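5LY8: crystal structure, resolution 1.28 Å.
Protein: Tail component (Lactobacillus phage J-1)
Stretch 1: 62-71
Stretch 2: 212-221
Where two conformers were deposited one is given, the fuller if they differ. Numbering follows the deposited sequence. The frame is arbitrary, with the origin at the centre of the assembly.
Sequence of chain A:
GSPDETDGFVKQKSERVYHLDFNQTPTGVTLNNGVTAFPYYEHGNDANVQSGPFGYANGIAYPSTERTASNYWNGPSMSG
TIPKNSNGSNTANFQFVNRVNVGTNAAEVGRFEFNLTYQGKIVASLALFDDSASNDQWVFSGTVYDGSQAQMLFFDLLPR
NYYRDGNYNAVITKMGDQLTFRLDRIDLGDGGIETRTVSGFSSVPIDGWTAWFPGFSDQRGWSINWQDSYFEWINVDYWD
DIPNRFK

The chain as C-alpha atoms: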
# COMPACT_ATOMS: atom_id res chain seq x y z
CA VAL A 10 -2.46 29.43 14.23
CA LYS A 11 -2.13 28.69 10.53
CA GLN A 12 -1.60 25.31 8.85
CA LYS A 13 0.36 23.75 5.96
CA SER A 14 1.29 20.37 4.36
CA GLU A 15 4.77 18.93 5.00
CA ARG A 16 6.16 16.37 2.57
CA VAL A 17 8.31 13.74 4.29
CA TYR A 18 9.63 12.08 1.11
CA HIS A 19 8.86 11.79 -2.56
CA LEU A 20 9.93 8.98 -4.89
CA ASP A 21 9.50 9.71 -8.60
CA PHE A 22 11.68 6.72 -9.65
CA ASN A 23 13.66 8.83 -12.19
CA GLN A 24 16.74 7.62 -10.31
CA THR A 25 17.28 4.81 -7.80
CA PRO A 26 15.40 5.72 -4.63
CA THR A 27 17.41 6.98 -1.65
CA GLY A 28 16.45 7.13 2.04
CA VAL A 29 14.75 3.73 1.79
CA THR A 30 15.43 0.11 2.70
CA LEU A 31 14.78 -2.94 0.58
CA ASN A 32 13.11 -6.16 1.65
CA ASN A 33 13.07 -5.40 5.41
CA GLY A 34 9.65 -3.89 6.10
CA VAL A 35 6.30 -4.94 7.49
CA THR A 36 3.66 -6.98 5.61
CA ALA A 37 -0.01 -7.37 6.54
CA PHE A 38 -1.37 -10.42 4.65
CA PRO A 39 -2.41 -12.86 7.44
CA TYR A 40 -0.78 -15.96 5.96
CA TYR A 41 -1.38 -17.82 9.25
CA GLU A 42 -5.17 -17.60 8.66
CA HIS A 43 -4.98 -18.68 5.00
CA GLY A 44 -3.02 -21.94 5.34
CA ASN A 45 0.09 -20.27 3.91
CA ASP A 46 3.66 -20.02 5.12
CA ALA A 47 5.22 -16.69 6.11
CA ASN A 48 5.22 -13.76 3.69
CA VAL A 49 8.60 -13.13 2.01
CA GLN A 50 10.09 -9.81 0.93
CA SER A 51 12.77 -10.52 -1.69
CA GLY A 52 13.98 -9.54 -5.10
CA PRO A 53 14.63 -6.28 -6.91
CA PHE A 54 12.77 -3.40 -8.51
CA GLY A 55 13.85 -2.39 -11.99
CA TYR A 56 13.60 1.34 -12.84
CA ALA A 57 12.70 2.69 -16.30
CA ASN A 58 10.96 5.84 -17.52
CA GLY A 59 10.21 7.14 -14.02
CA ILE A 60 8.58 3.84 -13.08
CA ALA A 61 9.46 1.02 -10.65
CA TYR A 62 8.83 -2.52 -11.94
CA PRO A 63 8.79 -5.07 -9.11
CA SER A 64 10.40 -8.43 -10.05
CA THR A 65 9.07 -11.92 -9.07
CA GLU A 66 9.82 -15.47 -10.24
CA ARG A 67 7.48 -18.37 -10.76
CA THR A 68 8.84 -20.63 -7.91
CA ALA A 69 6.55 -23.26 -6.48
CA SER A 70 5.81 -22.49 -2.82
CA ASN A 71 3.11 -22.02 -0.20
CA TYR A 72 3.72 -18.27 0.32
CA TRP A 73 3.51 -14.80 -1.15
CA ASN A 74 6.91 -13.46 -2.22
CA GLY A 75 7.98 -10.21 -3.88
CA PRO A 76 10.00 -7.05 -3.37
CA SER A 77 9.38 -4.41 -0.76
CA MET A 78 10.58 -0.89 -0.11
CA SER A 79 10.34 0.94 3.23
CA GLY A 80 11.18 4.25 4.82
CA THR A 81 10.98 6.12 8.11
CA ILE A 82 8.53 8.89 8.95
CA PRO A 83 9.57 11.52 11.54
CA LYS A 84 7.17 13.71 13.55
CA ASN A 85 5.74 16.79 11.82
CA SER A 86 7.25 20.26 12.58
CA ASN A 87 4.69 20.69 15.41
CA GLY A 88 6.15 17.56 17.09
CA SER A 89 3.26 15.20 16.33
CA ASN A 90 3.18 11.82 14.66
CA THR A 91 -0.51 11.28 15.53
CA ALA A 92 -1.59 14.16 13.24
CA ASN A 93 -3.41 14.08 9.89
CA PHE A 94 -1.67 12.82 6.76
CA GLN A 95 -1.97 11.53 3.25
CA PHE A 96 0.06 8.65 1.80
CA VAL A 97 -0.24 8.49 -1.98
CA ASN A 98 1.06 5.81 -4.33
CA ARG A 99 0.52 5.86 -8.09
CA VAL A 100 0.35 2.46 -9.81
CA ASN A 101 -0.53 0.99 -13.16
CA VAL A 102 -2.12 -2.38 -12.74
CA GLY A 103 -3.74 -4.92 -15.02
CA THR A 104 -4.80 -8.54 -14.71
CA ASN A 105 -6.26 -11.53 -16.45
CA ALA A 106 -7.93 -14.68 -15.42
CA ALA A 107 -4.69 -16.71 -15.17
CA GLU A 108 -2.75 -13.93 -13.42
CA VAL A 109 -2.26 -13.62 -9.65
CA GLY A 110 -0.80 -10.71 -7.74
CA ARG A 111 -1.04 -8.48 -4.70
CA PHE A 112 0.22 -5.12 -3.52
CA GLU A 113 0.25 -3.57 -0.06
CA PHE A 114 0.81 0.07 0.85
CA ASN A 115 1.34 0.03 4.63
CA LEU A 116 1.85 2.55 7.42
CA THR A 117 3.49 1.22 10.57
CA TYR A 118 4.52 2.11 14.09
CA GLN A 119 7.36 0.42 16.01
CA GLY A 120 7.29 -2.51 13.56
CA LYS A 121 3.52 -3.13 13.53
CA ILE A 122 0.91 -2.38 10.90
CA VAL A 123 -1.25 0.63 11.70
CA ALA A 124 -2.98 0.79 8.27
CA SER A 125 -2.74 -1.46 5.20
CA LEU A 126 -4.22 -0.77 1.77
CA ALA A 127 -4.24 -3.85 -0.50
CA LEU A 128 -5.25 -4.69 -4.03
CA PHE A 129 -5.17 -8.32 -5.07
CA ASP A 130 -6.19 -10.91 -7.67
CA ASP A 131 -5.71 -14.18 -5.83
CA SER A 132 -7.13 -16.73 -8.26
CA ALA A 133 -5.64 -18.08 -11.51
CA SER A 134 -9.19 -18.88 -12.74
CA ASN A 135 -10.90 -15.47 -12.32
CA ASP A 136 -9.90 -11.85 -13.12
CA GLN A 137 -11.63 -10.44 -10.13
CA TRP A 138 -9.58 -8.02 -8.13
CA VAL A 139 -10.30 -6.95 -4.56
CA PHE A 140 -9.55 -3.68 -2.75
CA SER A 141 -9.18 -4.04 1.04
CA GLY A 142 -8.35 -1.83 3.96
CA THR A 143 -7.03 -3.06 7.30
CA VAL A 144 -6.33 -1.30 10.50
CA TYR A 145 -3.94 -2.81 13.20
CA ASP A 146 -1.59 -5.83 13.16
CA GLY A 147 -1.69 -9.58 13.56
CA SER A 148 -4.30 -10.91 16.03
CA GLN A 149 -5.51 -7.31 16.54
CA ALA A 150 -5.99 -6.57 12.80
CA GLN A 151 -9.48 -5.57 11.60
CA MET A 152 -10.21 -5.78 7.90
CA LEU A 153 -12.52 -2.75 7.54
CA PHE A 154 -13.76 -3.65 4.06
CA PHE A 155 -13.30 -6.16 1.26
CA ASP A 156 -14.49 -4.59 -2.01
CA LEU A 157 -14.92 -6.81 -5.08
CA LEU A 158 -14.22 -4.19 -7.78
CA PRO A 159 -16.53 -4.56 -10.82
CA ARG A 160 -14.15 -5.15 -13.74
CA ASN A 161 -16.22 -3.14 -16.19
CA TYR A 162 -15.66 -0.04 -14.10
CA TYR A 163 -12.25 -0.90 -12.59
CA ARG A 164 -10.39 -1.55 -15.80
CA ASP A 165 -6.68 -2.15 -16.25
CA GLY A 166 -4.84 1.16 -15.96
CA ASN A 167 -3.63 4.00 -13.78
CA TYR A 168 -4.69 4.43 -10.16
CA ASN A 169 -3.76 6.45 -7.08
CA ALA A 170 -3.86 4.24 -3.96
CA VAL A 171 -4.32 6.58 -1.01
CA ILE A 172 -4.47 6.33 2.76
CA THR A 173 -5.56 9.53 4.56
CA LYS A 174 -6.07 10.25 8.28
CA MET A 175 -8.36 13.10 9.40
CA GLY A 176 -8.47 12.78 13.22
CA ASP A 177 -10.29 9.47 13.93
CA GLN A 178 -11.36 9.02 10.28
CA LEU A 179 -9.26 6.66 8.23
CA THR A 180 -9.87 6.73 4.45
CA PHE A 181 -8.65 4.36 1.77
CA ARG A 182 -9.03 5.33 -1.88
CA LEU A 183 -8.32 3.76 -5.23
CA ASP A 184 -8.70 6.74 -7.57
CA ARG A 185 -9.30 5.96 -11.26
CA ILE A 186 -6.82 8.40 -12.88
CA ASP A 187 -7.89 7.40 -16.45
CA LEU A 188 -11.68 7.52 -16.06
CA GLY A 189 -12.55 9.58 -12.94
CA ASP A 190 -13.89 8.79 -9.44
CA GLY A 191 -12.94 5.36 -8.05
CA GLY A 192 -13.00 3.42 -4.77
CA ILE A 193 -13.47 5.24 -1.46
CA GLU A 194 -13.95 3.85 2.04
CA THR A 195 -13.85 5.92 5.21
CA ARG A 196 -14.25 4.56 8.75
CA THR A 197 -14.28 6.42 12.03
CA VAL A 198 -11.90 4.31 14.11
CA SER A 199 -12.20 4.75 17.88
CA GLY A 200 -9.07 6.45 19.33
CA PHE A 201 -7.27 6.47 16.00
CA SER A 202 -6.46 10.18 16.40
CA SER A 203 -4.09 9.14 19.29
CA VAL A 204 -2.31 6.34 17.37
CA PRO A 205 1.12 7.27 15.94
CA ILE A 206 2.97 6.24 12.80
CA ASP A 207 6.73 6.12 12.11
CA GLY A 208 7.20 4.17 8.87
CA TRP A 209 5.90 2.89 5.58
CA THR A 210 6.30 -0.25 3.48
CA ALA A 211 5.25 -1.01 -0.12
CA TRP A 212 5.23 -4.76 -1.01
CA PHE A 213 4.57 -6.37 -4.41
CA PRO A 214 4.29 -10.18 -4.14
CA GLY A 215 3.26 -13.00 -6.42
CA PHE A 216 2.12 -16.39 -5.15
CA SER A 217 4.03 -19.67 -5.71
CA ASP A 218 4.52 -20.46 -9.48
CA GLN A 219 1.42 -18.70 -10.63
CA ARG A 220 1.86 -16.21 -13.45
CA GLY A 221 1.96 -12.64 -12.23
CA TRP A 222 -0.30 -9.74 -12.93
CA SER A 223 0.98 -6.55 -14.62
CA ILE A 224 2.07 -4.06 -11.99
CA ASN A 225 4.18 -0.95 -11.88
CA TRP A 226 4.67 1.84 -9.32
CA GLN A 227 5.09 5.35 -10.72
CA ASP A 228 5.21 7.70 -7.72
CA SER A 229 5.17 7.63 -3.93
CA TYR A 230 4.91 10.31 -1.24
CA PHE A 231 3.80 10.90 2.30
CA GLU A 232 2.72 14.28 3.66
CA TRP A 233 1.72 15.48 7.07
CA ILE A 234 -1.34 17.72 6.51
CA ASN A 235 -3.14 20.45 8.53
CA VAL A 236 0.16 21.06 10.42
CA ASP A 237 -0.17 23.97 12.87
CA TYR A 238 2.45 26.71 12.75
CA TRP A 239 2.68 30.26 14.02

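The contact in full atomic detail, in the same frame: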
# COMPACT_ATOMS: atom_id res chain seq x y z
N TYR A 62 9.41 -1.26 -11.49
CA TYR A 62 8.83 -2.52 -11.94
C TYR A 62 9.27 -3.61 -10.96
O TYR A 62 10.42 -4.03 -10.98
CB TYR A 62 9.33 -2.84 -13.36
CG TYR A 62 8.81 -1.89 -14.40
CD1 TYR A 62 7.55 -2.05 -14.97
CD2 TYR A 62 9.56 -0.78 -14.79
CE1 TYR A 62 7.06 -1.16 -15.92
CE2 TYR A 62 9.08 0.11 -15.74
CZ TYR A 62 7.84 -0.08 -16.30
OH TYR A 62 7.40 0.85 -17.21
N PRO A 63 8.39 -4.02 -10.04
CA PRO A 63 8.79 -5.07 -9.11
C PRO A 63 9.04 -6.39 -9.85
O PRO A 63 8.32 -6.71 -10.81
CB PRO A 63 7.62 -5.18 -8.13
CG PRO A 63 6.50 -4.49 -8.74
CD PRO A 63 7.00 -3.58 -9.84
N SER A 64 10.10 -7.12 -9.47
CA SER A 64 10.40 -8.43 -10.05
C SER A 64 10.07 -9.64 -9.18
O SER A 64 10.51 -9.69 -8.03
CB SER A 64 11.88 -8.54 -10.33
OG SER A 64 12.15 -9.73 -11.05
N THR A 65 9.39 -10.66 -9.76
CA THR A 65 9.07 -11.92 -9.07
C THR A 65 9.45 -13.07 -10.01
O THR A 65 9.64 -12.87 -11.22
CB THR A 65 7.57 -12.03 -8.71
OG1 THR A 65 6.78 -11.82 -9.88
CG2 THR A 65 7.14 -11.07 -7.59
N GLU A 66 9.59 -14.27 -9.45
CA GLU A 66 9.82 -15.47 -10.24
C GLU A 66 8.76 -16.46 -9.95
O GLU A 66 8.19 -16.46 -8.84
CB GLU A 66 11.20 -16.13 -10.05
CG GLU A 66 12.00 -15.75 -8.82
CD GLU A 66 13.49 -15.89 -9.07
OE1 GLU A 66 13.89 -16.62 -10.01
OE2 GLU A 66 14.27 -15.21 -8.37
N ARG A 67 8.47 -17.32 -10.93
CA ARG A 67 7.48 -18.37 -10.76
C ARG A 67 8.19 -19.57 -10.16
O ARG A 67 8.71 -20.43 -10.88
CB ARG A 67 6.81 -18.72 -12.09
CG ARG A 67 5.92 -17.62 -12.63
CD ARG A 67 5.32 -18.00 -13.95
NE ARG A 67 4.35 -19.08 -13.82
CZ ARG A 67 3.69 -19.64 -14.83
NH1 ARG A 67 3.90 -19.23 -16.07
NH2 ARG A 67 2.82 -20.61 -14.60
N THR A 68 8.21 -19.65 -8.84
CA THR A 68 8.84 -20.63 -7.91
C THR A 68 7.81 -21.26 -6.98
O THR A 68 7.15 -20.56 -6.26
CB THR A 68 9.91 -20.01 -7.03
OG1 THR A 68 10.92 -19.46 -7.85
CG2 THR A 68 10.55 -21.03 -6.17
N ALA A 69 7.74 -22.58 -6.97
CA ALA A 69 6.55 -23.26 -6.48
C ALA A 69 6.74 -23.15 -4.97
O ALA A 69 7.85 -23.34 -4.47
CB ALA A 69 6.53 -24.72 -6.93
N SER A 70 5.70 -22.70 -4.25
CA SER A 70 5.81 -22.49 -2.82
C SER A 70 4.42 -22.43 -2.22
O SER A 70 3.42 -22.54 -2.94
CB SER A 70 6.52 -21.17 -2.52
OG SER A 70 5.62 -20.08 -2.68
N ASN A 71 4.37 -22.22 -0.90
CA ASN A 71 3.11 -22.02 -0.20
C ASN A 71 3.12 -20.62 0.43
O ASN A 71 2.58 -20.45 1.53
CB ASN A 71 2.85 -23.12 0.84
CG ASN A 71 1.47 -23.01 1.46
OD1 ASN A 71 0.51 -22.56 0.82
ND2 ASN A 71 1.36 -23.43 2.71
N TRP A 212 4.84 -3.38 -0.75
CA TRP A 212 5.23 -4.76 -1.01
C TRP A 212 4.45 -5.25 -2.22
O TRP A 212 3.25 -5.03 -2.31
CB TRP A 212 4.95 -5.61 0.25
CG TRP A 212 5.24 -7.07 0.17
CD1 TRP A 212 6.38 -7.67 -0.32
CD2 TRP A 212 4.39 -8.13 0.62
NE1 TRP A 212 6.29 -9.04 -0.18
CE2 TRP A 212 5.07 -9.35 0.40
CE3 TRP A 212 3.09 -8.16 1.17
CZ2 TRP A 212 4.52 -10.58 0.76
CZ3 TRP A 212 2.55 -9.39 1.51
CH2 TRP A 212 3.24 -10.58 1.29
N PHE A 213 5.15 -5.96 -3.13
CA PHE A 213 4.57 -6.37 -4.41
C PHE A 213 4.77 -7.87 -4.69
O PHE A 213 5.53 -8.25 -5.58
CB PHE A 213 5.19 -5.55 -5.53
CG PHE A 213 4.97 -4.08 -5.42
CD1 PHE A 213 5.84 -3.27 -4.68
CD2 PHE A 213 3.87 -3.49 -6.01
CE1 PHE A 213 5.63 -1.90 -4.58
CE2 PHE A 213 3.65 -2.11 -5.89
CZ PHE A 213 4.53 -1.33 -5.17
N PRO A 214 4.08 -8.74 -3.95
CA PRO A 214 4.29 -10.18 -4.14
C PRO A 214 3.44 -10.86 -5.20
O PRO A 214 2.33 -10.44 -5.54
CB PRO A 214 3.91 -10.76 -2.76
CG PRO A 214 2.79 -9.81 -2.30
CD PRO A 214 3.24 -8.45 -2.76
N GLY A 215 3.99 -11.98 -5.68
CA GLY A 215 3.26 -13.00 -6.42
C GLY A 215 3.09 -14.22 -5.53
O GLY A 215 3.63 -14.27 -4.42
N PHE A 216 2.32 -15.20 -5.97
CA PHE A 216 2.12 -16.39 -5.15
C PHE A 216 2.63 -17.62 -5.88
O PHE A 216 2.17 -17.92 -6.98
CB PHE A 216 0.63 -16.62 -4.85
CG PHE A 216 0.43 -17.75 -3.85
CD1 PHE A 216 0.67 -17.55 -2.50
CD2 PHE A 216 0.10 -19.02 -4.28
CE1 PHE A 216 0.54 -18.60 -1.59
CE2 PHE A 216 -0.04 -20.07 -3.36
CZ PHE A 216 0.21 -19.85 -2.02
N SER A 217 3.53 -18.38 -5.22
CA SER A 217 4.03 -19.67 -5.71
C SER A 217 4.55 -19.53 -7.15
O SER A 217 5.21 -18.53 -7.43
CB SER A 217 2.91 -20.70 -5.58
OG SER A 217 3.38 -22.00 -5.92
N ASP A 218 4.13 -20.44 -8.06
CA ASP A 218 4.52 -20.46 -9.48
C ASP A 218 3.40 -20.00 -10.36
O ASP A 218 3.35 -20.36 -11.53
CB ASP A 218 5.02 -21.86 -9.91
CG ASP A 218 3.99 -22.98 -9.90
OD1 ASP A 218 2.89 -22.77 -9.35
OD2 ASP A 218 4.31 -24.09 -10.40
N GLN A 219 2.50 -19.21 -9.81
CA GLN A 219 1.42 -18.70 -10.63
C GLN A 219 1.92 -17.51 -11.41
O GLN A 219 2.74 -16.73 -10.88
CB GLN A 219 0.26 -18.29 -9.74
CG GLN A 219 -0.27 -19.51 -9.01
CD GLN A 219 -1.53 -19.25 -8.28
OE1 GLN A 219 -2.56 -19.87 -8.54
NE2 GLN A 219 -1.44 -18.38 -7.30
N ARG A 220 1.45 -17.35 -12.65
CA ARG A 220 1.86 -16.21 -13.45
C ARG A 220 1.39 -14.92 -12.80
O ARG A 220 0.32 -14.88 -12.18
CB ARG A 220 1.47 -16.32 -14.93
CG ARG A 220 0.00 -16.13 -15.25
CD ARG A 220 -0.20 -15.93 -16.75
NE ARG A 220 0.21 -17.10 -17.52
CZ ARG A 220 0.29 -17.13 -18.85
NH1 ARG A 220 0.01 -16.05 -19.56
NH2 ARG A 220 0.68 -18.23 -19.47
N GLY A 221 2.24 -13.91 -12.87
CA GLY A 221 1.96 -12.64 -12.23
C GLY A 221 1.08 -11.70 -13.01
O GLY A 221 1.07 -11.72 -14.24
O HOH W 1 5.41 -15.89 -7.96
O HOH W 2 1.98 -20.41 -18.40

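The two stretches lie far apart in sequence but run side by side, and together they bury 621 Å² of surface. The polar contacts centre on a type II' beta turn from Phe216 to Gln219. Within the turn, Gln219 N donates to Phe216 O at 3.1 Å. Asp218 O, a different carbonyl of the turn, accepts from the other stretch.

The donor is Arg67. Its CB points sideways, but the long side chain brings the guanidinium to the turn. Arg67 NE donates to Asp218 O at 2.8 Å, and Arg67 NH2 donates to the same oxygen, Asp218 O, at 3.1 Å. Asp218 O lies at the edge of the guanidinium, near its plane, where the N-H groups can reach it. The Asp218 carboxylate takes no part in this pairing. Arg67 and Arg220 carry like charges, with Arg67 NH1 4.5 Å from Arg220 NE. A water joins them, accepting from Arg67 NH1 at 3.2 Å and from Arg220 NH2 at 2.8 Å.

Ser217 supplies the second polar site. Its short side chain, with chi1 in t, places the hydroxyl beside the backbone of the other stretch. Ser70 N donates to Ser217 OG at 2.9 Å with a nearly straight angle. Ser217 O accepts a weak hydrogen bond from Thr68 N at 3.5 Å. Thr68 O and Ser217 O are 3.0 Å apart; both are acceptors, so no hydrogen bond joins them. Another water lies within hydrogen-bonding distance of two carbonyls, 2.7 Å from Ser217 O and 3.0 Å from Glu66 O.

Apolar packing covers the other end. Pro63 and Phe213 point toward each other, with Pro63 CB 3.6 Å from Phe213 CB. The compact proline ring fits against the buried phenylalanine. The CA-to-CB bond of Thr65 also points toward the other stretch, and its methyl CG2 lies 3.8 Å from Gly215 N.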